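Local coordinates for appr-1-p processing domain protein (Thermus aquaticus Y51MC23, PDB 5M3E) that is a macro domain protein of alpha/beta fold and holds adenosine-5-diphosphoribose in a cleft at the ends of its central sheet strands, at residues Arg13-Asn18 / Trp155-Val160; Leu20-Glu25 / Ser120-Pro125; Asn29-Val34 / Asn86-Lys91. All coordinates share one frame; numbering follows the deposited sequence. Where two conformers were deposited one is given.

Contact 1. Residues Arg13-Asn18 / Trp155-Val160. With APR (adenosine-5-diphosphoribose), chain B.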
loop_
_atom_site.group_PDB
_atom_site.type_symbol
_atom_site.label_atom_id
_atom_site.label_comp_id
_atom_site.label_asym_id
_atom_site.label_seq_id
_atom_site.Cartn_x
_atom_site.Cartn_y
_atom_site.Cartn_z
ATOM N N ARG A 13 3.398 14.137 3.892
ATOM C CA ARG A 13 2.252 15.033 3.834
ATOM C C ARG A 13 0.915 14.321 4.147
ATOM O O ARG A 13 0.565 13.326 3.490
ATOM C CB ARG A 13 2.199 15.650 2.421
ATOM C CG ARG A 13 2.486 17.136 2.350
ATOM C CD ARG A 13 1.522 17.917 3.247
ATOM N NE ARG A 13 1.124 19.213 2.687
ATOM C CZ ARG A 13 0.160 19.996 3.182
ATOM N NH1 ARG A 13 -0.515 19.647 4.280
ATOM N NH2 ARG A 13 -0.133 21.150 2.575
ATOM N N PHE A 14 0.164 14.843 5.124
ATOM C CA PHE A 14 -1.165 14.318 5.434
ATOM C C PHE A 14 -2.201 15.107 4.681
ATOM O O PHE A 14 -2.231 16.337 4.767
ATOM C CB PHE A 14 -1.433 14.309 6.937
ATOM C CG PHE A 14 -0.580 13.311 7.666
ATOM C CD1 PHE A 14 -0.922 11.966 7.673
ATOM C CD2 PHE A 14 0.616 13.705 8.281
ATOM C CE1 PHE A 14 -0.109 11.032 8.300
ATOM C CE2 PHE A 14 1.432 12.778 8.909
ATOM C CZ PHE A 14 1.073 11.440 8.921
ATOM N N VAL A 15 -3.018 14.373 3.917
ATOM C CA VAL A 15 -4.038 14.940 3.037
ATOM C C VAL A 15 -5.349 14.169 3.111
ATOM O O VAL A 15 -5.372 13.005 3.492
ATOM C CB VAL A 15 -3.581 14.997 1.548
ATOM C CG1 VAL A 15 -2.349 15.875 1.397
ATOM C CG2 VAL A 15 -3.327 13.616 0.964
ATOM N N ARG A 16 -6.428 14.857 2.742
ATOM C CA ARG A 16 -7.754 14.269 2.556
ATOM C C ARG A 16 -7.995 14.203 1.049
ATOM O O ARG A 16 -7.354 14.920 0.263
ATOM C CB ARG A 16 -8.876 15.119 3.177
ATOM C CG ARG A 16 -8.574 15.835 4.490
ATOM C CD ARG A 16 -8.968 15.007 5.702
ATOM N NE ARG A 16 -8.490 15.632 6.939
ATOM C CZ ARG A 16 -8.681 15.156 8.173
ATOM N NH1 ARG A 16 -9.354 14.018 8.382
ATOM N NH2 ARG A 16 -8.178 15.821 9.214
ATOM N N GLY A 17 -8.940 13.356 0.664
ATOM C CA GLY A 17 -9.309 13.177 -0.716
ATOM C C GLY A 17 -9.294 11.714 -1.067
ATOM O O GLY A 17 -9.429 10.844 -0.205
ATOM N N ASN A 18 -9.126 11.460 -2.356
ATOM C CA ASN A 18 -9.193 10.131 -2.912
ATOM C C ASN A 18 -7.781 9.768 -3.353
ATOM O O ASN A 18 -7.204 10.443 -4.202
ATOM C CB ASN A 18 -10.194 10.102 -4.078
ATOM C CG ASN A 18 -10.005 8.903 -4.990
ATOM O OD1 ASN A 18 -9.533 7.849 -4.569
ATOM N ND2 ASN A 18 -10.379 9.059 -6.242
ATOM N N TRP A 155 2.615 10.962 0.306
ATOM C CA TRP A 155 1.249 11.452 0.546
ATOM C C TRP A 155 0.479 10.397 1.325
ATOM O O TRP A 155 0.407 9.225 0.921
ATOM C CB TRP A 155 0.519 11.742 -0.761
ATOM C CG TRP A 155 1.168 12.777 -1.604
ATOM C CD1 TRP A 155 2.015 12.563 -2.637
ATOM C CD2 TRP A 155 1.016 14.195 -1.492
ATOM N NE1 TRP A 155 2.414 13.754 -3.184
ATOM C CE2 TRP A 155 1.818 14.778 -2.499
ATOM C CE3 TRP A 155 0.292 15.033 -0.626
ATOM C CZ2 TRP A 155 1.917 16.173 -2.673
ATOM C CZ3 TRP A 155 0.393 16.425 -0.791
ATOM C CH2 TRP A 155 1.198 16.977 -1.812
ATOM N N VAL A 156 -0.099 10.811 2.444
ATOM C CA VAL A 156 -0.772 9.883 3.325
ATOM C C VAL A 156 -2.187 10.415 3.457
ATOM O O VAL A 156 -2.393 11.566 3.870
ATOM C CB VAL A 156 -0.067 9.749 4.711
ATOM C CG1 VAL A 156 -0.784 8.724 5.586
ATOM C CG2 VAL A 156 1.407 9.370 4.574
ATOM N N TYR A 157 -3.154 9.574 3.130
ATOM C CA TYR A 157 -4.552 9.978 3.133
ATOM C C TYR A 157 -5.172 9.634 4.467
ATOM O O TYR A 157 -5.508 8.479 4.690
ATOM C CB TYR A 157 -5.311 9.342 1.960
ATOM C CG TYR A 157 -4.980 10.038 0.670
ATOM C CD1 TYR A 157 -3.741 9.848 0.065
ATOM C CD2 TYR A 157 -5.872 10.947 0.086
ATOM C CE1 TYR A 157 -3.406 10.515 -1.095
ATOM C CE2 TYR A 157 -5.546 11.620 -1.079
ATOM C CZ TYR A 157 -4.310 11.398 -1.665
ATOM O OH TYR A 157 -3.946 12.046 -2.826
ATOM N N GLU A 158 -5.258 10.624 5.367
ATOM C CA GLU A 158 -5.907 10.437 6.687
ATOM C C GLU A 158 -7.403 10.149 6.500
ATOM O O GLU A 158 -8.031 10.685 5.582
ATOM C CB GLU A 158 -5.732 11.662 7.621
ATOM C CG GLU A 158 -4.303 11.978 8.053
ATOM C CD GLU A 158 -4.197 12.806 9.342
ATOM O OE1 GLU A 158 -3.804 13.991 9.270
ATOM O OE2 GLU A 158 -4.483 12.278 10.444
ATOM N N PRO A 159 -7.997 9.306 7.381
ATOM C CA PRO A 159 -9.432 9.034 7.234
ATOM C C PRO A 159 -10.340 10.149 7.823
ATOM O O PRO A 159 -9.846 11.224 8.202
ATOM C CB PRO A 159 -9.597 7.726 8.015
ATOM C CG PRO A 159 -8.582 7.801 9.090
ATOM C CD PRO A 159 -7.452 8.654 8.589
ATOM N N VAL A 160 -11.656 9.904 7.847
ATOM C CA VAL A 160 -12.584 10.586 8.790
ATOM C C VAL A 160 -13.904 9.814 8.964
ATOM O O VAL A 160 -14.096 8.731 8.396
ATOM C CB VAL A 160 -12.879 12.072 8.422
ATOM C CG1 VAL A 160 -13.776 12.182 7.187
ATOM C CG2 VAL A 160 -13.490 12.811 9.613
HETATM N N1 APR B . -8.718 7.277 -0.782
HETATM C C2 APR B . -8.198 7.413 0.460
HETATM N N3 APR B . -8.626 6.696 1.518
HETATM C C4 APR B . -9.627 5.792 1.378
HETATM C C5 APR B . -10.252 5.577 0.057
HETATM C C6 APR B . -9.716 6.404 -1.050
HETATM N N6 APR B . -10.205 6.302 -2.301
HETATM N N7 APR B . -11.202 4.626 0.214
HETATM C C8 APR B . -11.180 4.259 1.527
HETATM N N9 APR B . -10.241 4.971 2.213
HETATM C "C1'" APR B . -9.857 4.882 3.638
HETATM C "C2'" APR B . -10.990 4.568 4.597
HETATM O "O2'" APR B . -10.874 5.439 5.721
HETATM C "C3'" APR B . -10.747 3.156 5.053
HETATM O "O3'" APR B . -11.196 2.942 6.407
HETATM O "O4'" APR B . -8.908 3.812 3.738
HETATM C "C4'" APR B . -9.228 3.024 4.878
HETATM C "C5'" APR B . -8.684 1.612 4.695
HETATM O "O5'" APR B . -9.459 0.874 3.737
HETATM P PA APR B . -9.641 -0.715 3.917
HETATM O O1A APR B . -9.944 -1.241 2.543
HETATM O O2A APR B . -10.578 -0.975 5.062
HETATM O O3A APR B . -8.129 -1.212 4.284
HETATM P PB APR B . -7.692 -2.165 5.521
HETATM O O1B APR B . -8.304 -1.658 6.799
HETATM O O2B APR B . -6.177 -2.376 5.472
HETATM O O5D APR B . -8.354 -3.600 5.218
HETATM C C5D APR B . -7.807 -4.589 4.335
HETATM O O4D APR B . -9.943 -4.633 3.182
HETATM O O1D APR B . -9.321 -3.359 1.343
HETATM C C1D APR B . -9.773 -4.650 1.767
HETATM O O2D APR B . -9.151 -6.533 0.352
HETATM C C2D APR B . -8.722 -5.706 1.438
HETATM O O3D APR B . -9.201 -7.683 2.802
HETATM C C3D APR B . -8.472 -6.450 2.737
HETATM C C4D APR B . -8.946 -5.464 3.797
#

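Contact 2. Residues Leu20-Glu25 / Ser120-Pro125. With APR (adenosine-5-diphosphoribose), chain B.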
loop_
_atom_site.group_PDB
_atom_site.type_symbol
_atom_site.label_atom_id
_atom_site.label_comp_id
_atom_site.label_asym_id
_atom_site.label_seq_id
_atom_site.Cartn_x
_atom_site.Cartn_y
_atom_site.Cartn_z
ATOM N N LEU A 20 -6.568 7.412 -5.196
ATOM C CA LEU A 20 -6.341 6.853 -6.559
ATOM C C LEU A 20 -6.075 7.905 -7.644
ATOM O O LEU A 20 -5.648 7.552 -8.754
ATOM C CB LEU A 20 -7.529 5.957 -6.999
ATOM C CG LEU A 20 -7.592 4.557 -6.372
ATOM C CD1 LEU A 20 -8.279 4.554 -5.008
ATOM C CD2 LEU A 20 -8.312 3.624 -7.325
ATOM N N GLU A 21 -6.363 9.168 -7.318
ATOM C CA GLU A 21 -6.046 10.313 -8.173
ATOM C C GLU A 21 -4.834 11.127 -7.661
ATOM O O GLU A 21 -4.617 12.247 -8.099
ATOM C CB GLU A 21 -7.321 11.176 -8.372
ATOM C CG GLU A 21 -8.284 10.595 -9.434
ATOM C CD GLU A 21 -9.710 11.173 -9.416
ATOM O OE1 GLU A 21 -10.216 11.515 -8.316
ATOM O OE2 GLU A 21 -10.345 11.253 -10.512
ATOM N N ALA A 22 -4.028 10.547 -6.766
ATOM C CA ALA A 22 -2.791 11.187 -6.307
ATOM C C ALA A 22 -1.776 11.301 -7.446
ATOM O O ALA A 22 -1.511 10.319 -8.133
ATOM C CB ALA A 22 -2.163 10.433 -5.137
ATOM N N PRO A 23 -1.153 12.481 -7.605
ATOM C CA PRO A 23 -0.243 12.663 -8.729
ATOM C C PRO A 23 1.154 12.060 -8.481
ATOM O O PRO A 23 2.146 12.800 -8.496
ATOM C CB PRO A 23 -0.179 14.201 -8.855
ATOM C CG PRO A 23 -0.407 14.701 -7.456
ATOM C CD PRO A 23 -1.070 13.616 -6.659
ATOM N N VAL A 24 1.233 10.736 -8.329
ATOM C CA VAL A 24 2.463 10.061 -7.888
ATOM C C VAL A 24 2.917 8.912 -8.795
ATOM O O VAL A 24 2.165 8.424 -9.653
ATOM C CB VAL A 24 2.357 9.532 -6.436
ATOM C CG1 VAL A 24 2.189 10.686 -5.464
ATOM C CG2 VAL A 24 1.235 8.513 -6.265
ATOM N N GLU A 25 4.165 8.504 -8.577
ATOM C CA GLU A 25 4.781 7.385 -9.280
ATOM C C GLU A 25 4.264 6.031 -8.795
ATOM O O GLU A 25 4.121 5.116 -9.620
ATOM C CB GLU A 25 6.311 7.457 -9.153
ATOM C CG GLU A 25 6.897 8.710 -9.812
ATOM C CD GLU A 25 8.422 8.787 -9.787
ATOM O OE1 GLU A 25 9.080 8.003 -9.062
ATOM O OE2 GLU A 25 8.965 9.661 -10.505
ATOM N N SER A 120 7.955 9.476 -5.593
ATOM C CA SER A 120 6.727 9.905 -4.941
ATOM C C SER A 120 5.773 8.701 -4.785
ATOM O O SER A 120 5.713 7.811 -5.642
ATOM C CB SER A 120 6.063 11.056 -5.723
ATOM O OG SER A 120 5.761 10.696 -7.068
ATOM N N ILE A 121 5.041 8.688 -3.676
ATOM C CA ILE A 121 4.198 7.556 -3.327
ATOM C C ILE A 121 3.039 8.057 -2.461
ATOM O O ILE A 121 3.172 9.028 -1.757
ATOM C CB ILE A 121 5.048 6.413 -2.669
ATOM C CG1 ILE A 121 4.168 5.268 -2.155
ATOM C CG2 ILE A 121 5.896 6.925 -1.524
ATOM C CD1 ILE A 121 4.900 3.941 -2.053
ATOM N N ALA A 122 1.895 7.406 -2.563
ATOM C CA ALA A 122 0.744 7.740 -1.756
ATOM C C ALA A 122 0.183 6.485 -1.104
ATOM O O ALA A 122 0.153 5.415 -1.735
ATOM C CB ALA A 122 -0.312 8.417 -2.608
ATOM N N LEU A 123 -0.236 6.623 0.153
ATOM C CA LEU A 123 -0.830 5.526 0.936
ATOM C C LEU A 123 -2.170 5.934 1.565
ATOM O O LEU A 123 -2.404 7.114 1.796
ATOM C CB LEU A 123 0.010 5.123 2.146
ATOM C CG LEU A 123 1.521 5.044 2.266
ATOM C CD1 LEU A 123 2.172 6.407 2.020
ATOM C CD2 LEU A 123 1.837 4.497 3.656
ATOM N N PRO A 124 -3.014 4.929 1.885
ATOM C CA PRO A 124 -4.173 5.086 2.732
ATOM C C PRO A 124 -3.826 4.737 4.199
ATOM O O PRO A 124 -2.651 4.427 4.470
ATOM C CB PRO A 124 -5.137 4.067 2.156
ATOM C CG PRO A 124 -4.238 2.933 1.767
ATOM C CD PRO A 124 -2.930 3.551 1.361
ATOM N N PRO A 125 -4.839 4.783 5.127
ATOM C CA PRO A 125 -4.685 4.309 6.501
ATOM C C PRO A 125 -4.673 2.785 6.575
ATOM O O PRO A 125 -5.731 2.133 6.675
ATOM C CB PRO A 125 -5.906 4.929 7.243
ATOM C CG PRO A 125 -6.334 6.070 6.381
ATOM C CD PRO A 125 -6.121 5.509 4.993
HETATM N N1 APR B . -8.718 7.277 -0.782
HETATM C C2 APR B . -8.198 7.413 0.460
HETATM N N3 APR B . -8.626 6.696 1.518
HETATM C C4 APR B . -9.627 5.792 1.378
HETATM C C5 APR B . -10.252 5.577 0.057
HETATM C C6 APR B . -9.716 6.404 -1.050
HETATM N N6 APR B . -10.205 6.302 -2.301
HETATM N N7 APR B . -11.202 4.626 0.214
HETATM C C8 APR B . -11.180 4.259 1.527
HETATM N N9 APR B . -10.241 4.971 2.213
HETATM C "C1'" APR B . -9.857 4.882 3.638
HETATM C "C2'" APR B . -10.990 4.568 4.597
HETATM O "O2'" APR B . -10.874 5.439 5.721
HETATM C "C3'" APR B . -10.747 3.156 5.053
HETATM O "O3'" APR B . -11.196 2.942 6.407
HETATM O "O4'" APR B . -8.908 3.812 3.738
HETATM C "C4'" APR B . -9.228 3.024 4.878
HETATM C "C5'" APR B . -8.684 1.612 4.695
HETATM O "O5'" APR B . -9.459 0.874 3.737
HETATM P PA APR B . -9.641 -0.715 3.917
HETATM O O1A APR B . -9.944 -1.241 2.543
HETATM O O2A APR B . -10.578 -0.975 5.062
HETATM O O3A APR B . -8.129 -1.212 4.284
HETATM P PB APR B . -7.692 -2.165 5.521
HETATM O O1B APR B . -8.304 -1.658 6.799
HETATM O O2B APR B . -6.177 -2.376 5.472
HETATM O O5D APR B . -8.354 -3.600 5.218
HETATM C C5D APR B . -7.807 -4.589 4.335
HETATM O O4D APR B . -9.943 -4.633 3.182
HETATM O O1D APR B . -9.321 -3.359 1.343
HETATM C C1D APR B . -9.773 -4.650 1.767
HETATM O O2D APR B . -9.151 -6.533 0.352
HETATM C C2D APR B . -8.722 -5.706 1.438
HETATM O O3D APR B . -9.201 -7.683 2.802
HETATM C C3D APR B . -8.472 -6.450 2.737
HETATM C C4D APR B . -8.946 -5.464 3.797
#

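Contact 3. Residues Asn29-Val34 / Asn86-Lys91. With APR (adenosine-5-diphosphoribose), chain B.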
loop_
_atom_site.group_PDB
_atom_site.type_symbol
_atom_site.label_atom_id
_atom_site.label_comp_id
_atom_site.label_asym_id
_atom_site.label_seq_id
_atom_site.Cartn_x
_atom_site.Cartn_y
_atom_site.Cartn_z
ATOM N N ASN A 29 -1.785 -0.087 -2.272
ATOM C CA ASN A 29 -3.047 -0.798 -2.094
ATOM C C ASN A 29 -3.005 -1.669 -0.830
ATOM O O ASN A 29 -1.986 -2.248 -0.508
ATOM C CB ASN A 29 -3.352 -1.646 -3.348
ATOM C CG ASN A 29 -4.736 -2.306 -3.292
ATOM O OD1 ASN A 29 -5.587 -1.915 -2.516
ATOM N ND2 ASN A 29 -4.937 -3.332 -4.091
ATOM N N THR A 30 -4.133 -1.759 -0.125
ATOM C CA THR A 30 -4.281 -2.626 1.056
ATOM C C THR A 30 -4.927 -3.941 0.629
ATOM O O THR A 30 -6.105 -3.963 0.227
ATOM C CB THR A 30 -5.204 -1.987 2.106
ATOM O OG1 THR A 30 -6.531 -1.826 1.568
ATOM C CG2 THR A 30 -4.701 -0.650 2.491
ATOM N N VAL A 31 -4.186 -5.039 0.764
ATOM C CA VAL A 31 -4.688 -6.334 0.349
ATOM C C VAL A 31 -4.641 -7.377 1.448
ATOM O O VAL A 31 -3.947 -7.216 2.447
ATOM C CB VAL A 31 -3.945 -6.873 -0.913
ATOM C CG1 VAL A 31 -4.099 -5.905 -2.065
ATOM C CG2 VAL A 31 -2.465 -7.163 -0.655
ATOM N N ASN A 32 -5.382 -8.454 1.210
ATOM C CA ASN A 32 -5.259 -9.685 1.971
ATOM C C ASN A 32 -4.455 -10.729 1.176
ATOM O O ASN A 32 -4.069 -10.498 0.031
ATOM C CB ASN A 32 -6.637 -10.218 2.383
ATOM C CG ASN A 32 -7.498 -10.587 1.195
ATOM O OD1 ASN A 32 -7.197 -11.546 0.485
ATOM N ND2 ASN A 32 -8.564 -9.786 0.947
ATOM N N THR A 33 -4.173 -11.859 1.807
ATOM C CA THR A 33 -3.329 -12.906 1.190
ATOM C C THR A 33 -4.133 -14.035 0.531
ATOM O O THR A 33 -3.539 -14.963 -0.004
ATOM C CB THR A 33 -2.337 -13.528 2.198
ATOM O OG1 THR A 33 -3.069 -13.991 3.333
ATOM C CG2 THR A 33 -1.261 -12.502 2.646
ATOM N N VAL A 34 -5.459 -13.922 0.516
ATOM C CA VAL A 34 -6.320 -14.980 -0.049
ATOM C C VAL A 34 -6.865 -14.740 -1.483
ATOM O O VAL A 34 -7.597 -15.581 -2.009
ATOM C CB VAL A 34 -7.406 -15.431 0.978
ATOM C CG1 VAL A 34 -6.737 -16.114 2.199
ATOM C CG2 VAL A 34 -8.271 -14.283 1.455
ATOM N N ASN A 86 0.997 -3.464 -3.669
ATOM C CA ASN A 86 0.013 -4.172 -2.945
ATOM C C ASN A 86 0.557 -4.612 -1.584
ATOM O O ASN A 86 1.327 -5.555 -1.484
ATOM C CB ASN A 86 -0.520 -5.343 -3.786
ATOM C CG ASN A 86 -1.164 -4.870 -5.086
ATOM O OD1 ASN A 86 -2.295 -4.385 -5.094
ATOM N ND2 ASN A 86 -0.432 -4.994 -6.190
ATOM N N PHE A 87 0.114 -3.905 -0.545
ATOM C CA PHE A 87 0.569 -4.032 0.843
ATOM C C PHE A 87 -0.374 -4.984 1.616
ATOM O O PHE A 87 -1.553 -4.692 1.802
ATOM C CB PHE A 87 0.541 -2.630 1.465
ATOM C CG PHE A 87 1.257 -2.496 2.788
ATOM C CD1 PHE A 87 0.872 -3.241 3.927
ATOM C CD2 PHE A 87 2.316 -1.562 2.928
ATOM C CE1 PHE A 87 1.526 -3.060 5.144
ATOM C CE2 PHE A 87 2.952 -1.382 4.145
ATOM C CZ PHE A 87 2.554 -2.128 5.257
ATOM N N PRO A 88 0.149 -6.126 2.074
ATOM C CA PRO A 88 -0.679 -6.998 2.895
ATOM C C PRO A 88 -0.907 -6.461 4.293
ATOM O O PRO A 88 0.024 -6.429 5.125
ATOM C CB PRO A 88 0.131 -8.311 2.929
ATOM C CG PRO A 88 0.863 -8.275 1.630
ATOM C CD PRO A 88 1.332 -6.853 1.590
ATOM N N THR A 89 -2.136 -6.010 4.517
ATOM C CA THR A 89 -2.627 -5.655 5.841
ATOM C C THR A 89 -3.523 -6.722 6.483
ATOM O O THR A 89 -3.949 -6.553 7.625
ATOM C CB THR A 89 -3.396 -4.344 5.801
ATOM O OG1 THR A 89 -4.631 -4.563 5.156
ATOM C CG2 THR A 89 -2.597 -3.287 5.037
ATOM N N LYS A 90 -3.814 -7.802 5.757
ATOM C CA LYS A 90 -4.514 -8.957 6.320
ATOM C C LYS A 90 -3.948 -10.253 5.791
ATOM O O LYS A 90 -3.359 -10.275 4.717
ATOM C CB LYS A 90 -6.004 -8.901 5.982
ATOM C CG LYS A 90 -6.792 -7.955 6.855
ATOM C CD LYS A 90 -8.274 -8.099 6.606
ATOM C CE LYS A 90 -9.065 -7.196 7.548
ATOM N NZ LYS A 90 -10.481 -7.656 7.629
ATOM N N LYS A 91 -4.126 -11.331 6.549
ATOM C CA LYS A 91 -4.023 -12.671 5.966
ATOM C C LYS A 91 -5.394 -13.076 5.368
ATOM O O LYS A 91 -5.695 -12.695 4.262
ATOM C CB LYS A 91 -3.489 -13.657 6.983
ATOM C CG LYS A 91 -2.076 -13.332 7.427
ATOM C CD LYS A 91 -1.537 -14.518 8.193
ATOM C CE LYS A 91 -0.260 -14.199 8.935
ATOM N NZ LYS A 91 0.130 -15.408 9.712
HETATM N N1 APR B . -8.718 7.277 -0.782
HETATM C C2 APR B . -8.198 7.413 0.460
HETATM N N3 APR B . -8.626 6.696 1.518
HETATM C C4 APR B . -9.627 5.792 1.378
HETATM C C5 APR B . -10.252 5.577 0.057
HETATM C C6 APR B . -9.716 6.404 -1.050
HETATM N N6 APR B . -10.205 6.302 -2.301
HETATM N N7 APR B . -11.202 4.626 0.214
HETATM C C8 APR B . -11.180 4.259 1.527
HETATM N N9 APR B . -10.241 4.971 2.213
HETATM C "C1'" APR B . -9.857 4.882 3.638
HETATM C "C2'" APR B . -10.990 4.568 4.597
HETATM O "O2'" APR B . -10.874 5.439 5.721
HETATM C "C3'" APR B . -10.747 3.156 5.053
HETATM O "O3'" APR B . -11.196 2.942 6.407
HETATM O "O4'" APR B . -8.908 3.812 3.738
HETATM C "C4'" APR B . -9.228 3.024 4.878
HETATM C "C5'" APR B . -8.684 1.612 4.695
HETATM O "O5'" APR B . -9.459 0.874 3.737
HETATM P PA APR B . -9.641 -0.715 3.917
HETATM O O1A APR B . -9.944 -1.241 2.543
HETATM O O2A APR B . -10.578 -0.975 5.062
HETATM O O3A APR B . -8.129 -1.212 4.284
HETATM P PB APR B . -7.692 -2.165 5.521
HETATM O O1B APR B . -8.304 -1.658 6.799
HETATM O O2B APR B . -6.177 -2.376 5.472
HETATM O O5D APR B . -8.354 -3.600 5.218
HETATM C C5D APR B . -7.807 -4.589 4.335
HETATM O O4D APR B . -9.943 -4.633 3.182
HETATM O O1D APR B . -9.321 -3.359 1.343
HETATM C C1D APR B . -9.773 -4.650 1.767
HETATM O O2D APR B . -9.151 -6.533 0.352
HETATM C C2D APR B . -8.722 -5.706 1.438
HETATM O O3D APR B . -9.201 -7.683 2.802
HETATM C C3D APR B . -8.472 -6.450 2.737
HETATM C C4D APR B . -8.946 -5.464 3.797
#

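Contact 1. Residues Arg13-Asn18 / Trp155-Val160
Arg13-Val15 run parallel to Trp155-Tyr157, partner for partner, with the strand axes 4.7 Å apart at their closest and 33° between their directions. Val156 faces strand 13-15 with both of its backbone polar groups: N gives a hydrogen bond of 2.8 Å to Arg13 O, and O takes one of 2.9 Å from Val15 N. A weak bond from Glu158 N to Val15 O carries the pairing just past the strand ends.

Val15 does most of the work on the face it shares with Trp155 and Tyr157. With CG1 anti to the carbonyl carbon (chi1 -61°), its two methyls part company. CG1 meets the rim of the indole, near the ring plane and 3.4 Å from Trp155 CE3; CG2 sits over the middle of the phenol, 3.5 Å from the centroid of the Tyr157 ring and 9° off its normal, a clear CH-pi contact. Arg13 CB approaches the same indole obliquely, 3.6 Å from Trp155 CE3.

This is the margin of the mixed macro domain sheet: strand 11-15, the first in the chain, is outermost, and 153-157, the last, lies inside it. On the other face Phe14 and Val156 lie side by side and point the same way, toward helix 135-146, where Lys139 makes a cation-pi contact with the phenyl ring. In one of its two modelled conformers, Glu158 also seems to bring its aliphatic part up to that ring, with OE2 accepting from the indole NH of Trp135. Beyond the strand the chain turns to the ligand: Asn18 OD1 takes a nearly straight hydrogen bond of 2.8 Å from N6 of the adenine, and accepts from Leu20 N too.

Contact 2. Residues Leu20-Glu25 / Ser120-Pro125
Ala22 and Val24 both direct their CB atoms at the strand 120-123, and Ala122 returns the gesture, so the loop between strands 11-15 and 26-31 packs against strand 120-123 on one face of the macro domain sheet. Between the two inward-facing residues the chain makes an inverse gamma turn centred on Pro23, closed by Val24 N bonding to Ala22 O at 2.8 Å; the turn sends the proline ring outward. Ala22 CB meets Ala122 CB methyl to methyl at 3.7 Å, close to where Tyr157 also touches Ala22.

Val24 lies along the strand. Its CG2 reaches along to Ala122 CB at 4.0 Å, and CG1 rests over the start of the strand, 3.9 Å from both Ser120 CB and Ile121 N; Trp155 of the neighbouring strand packs against the same valine. At this end the contact becomes polar. Ser120 holds OG between its own backbone N and carbonyl carbon (chi1 58°), which turns the hydroxyl to the loop, and there it accepts from Glu25 N at 3.1 Å. The Glu25 chain runs past that hydroxyl with its CG, and OE1 goes on to Arg119 N.

At the opposite end both segments reach adenosine-5-diphosphoribose: Leu20 CD1 is 3.8 Å from the adenine N6, and Pro125 CD is 3.5 Å from O4' of the adenosine ribose.

Contact 3. Residues Asn29-Val34 / Asn86-Lys91
Asn29 carries CG anti to its backbone nitrogen (chi1 -174°), while Asn86 carries CG anti to its carbonyl carbon (chi1 -61°), and these two settings bring their amides together on one face of the sheet. Asn29 ND2 gives a hydrogen bond of 3.0 Å to Asn86 OD1. The amide planes stand 70° apart, so the groups meet crosswise rather than as a flat pair. Asn86 ND2 is taken up separately, by Asn52 OD1 and Phe71 O, which fixes the rotation of that buried amide.

Strands 26-31 and 83-88 are parallel neighbours in the macro domain sheet, linked by Phe87 N to Asn29 O and by Val31 N to Phe87 O at 2.9 Å. Val31 O then receives Thr89 N at 3.0 Å, with a weak second bond from Lys90 N. Farther out, Thr33 N bonds to Lys91 O at 3.0 Å, and the Thr33 hydroxyl adds a weak bond to the same oxygen.

Here the strands open into the ligand site. Asn32 works with both ends of its amide: OD1 accepts from Val34 N at 2.9 Å, closing an Asx turn, and ND2, which also donates to Val36 O, gives an almost straight bond of 2.9 Å to O3D of the distal ribose. Thr89 OG1 donates to the phosphate oxygen O2B at 2.7 Å, and Thr30 OG1 lies 3.2 Å from the bridging oxygen O3A. The Asx turn and the sheet bonds fix the backbone carrying these side chains, so the neutral polar groups facing the diphosphate and distal ribose are probably well placed before the ligand arrives.

All three contacts involve one sheet and touch the same ligand at different places: contacts 1 and 3 pair parallel strands, contact 2 lays a loop against one. Contact 3 is the buried one, joining two inner strands; contact 2 is partly buried, and contact 1 lies at the surface, on the outermost strand. Contacts 1 and 2 adjoin directly, since strands 153-157 and 120-123 are neighbours linked through Trp155, whereas contacts 1 and 3 do not touch, their centres about 20 Å apart. Contact 2 meets contact 3 where Pro124 packs on Thr30. The chemistry changes accordingly: aromatic and aliphatic packing in contact 1, with one amide reaching the adenine, small apolar side chains in contact 2, and amides and hydroxyls around the phosphates and distal ribose.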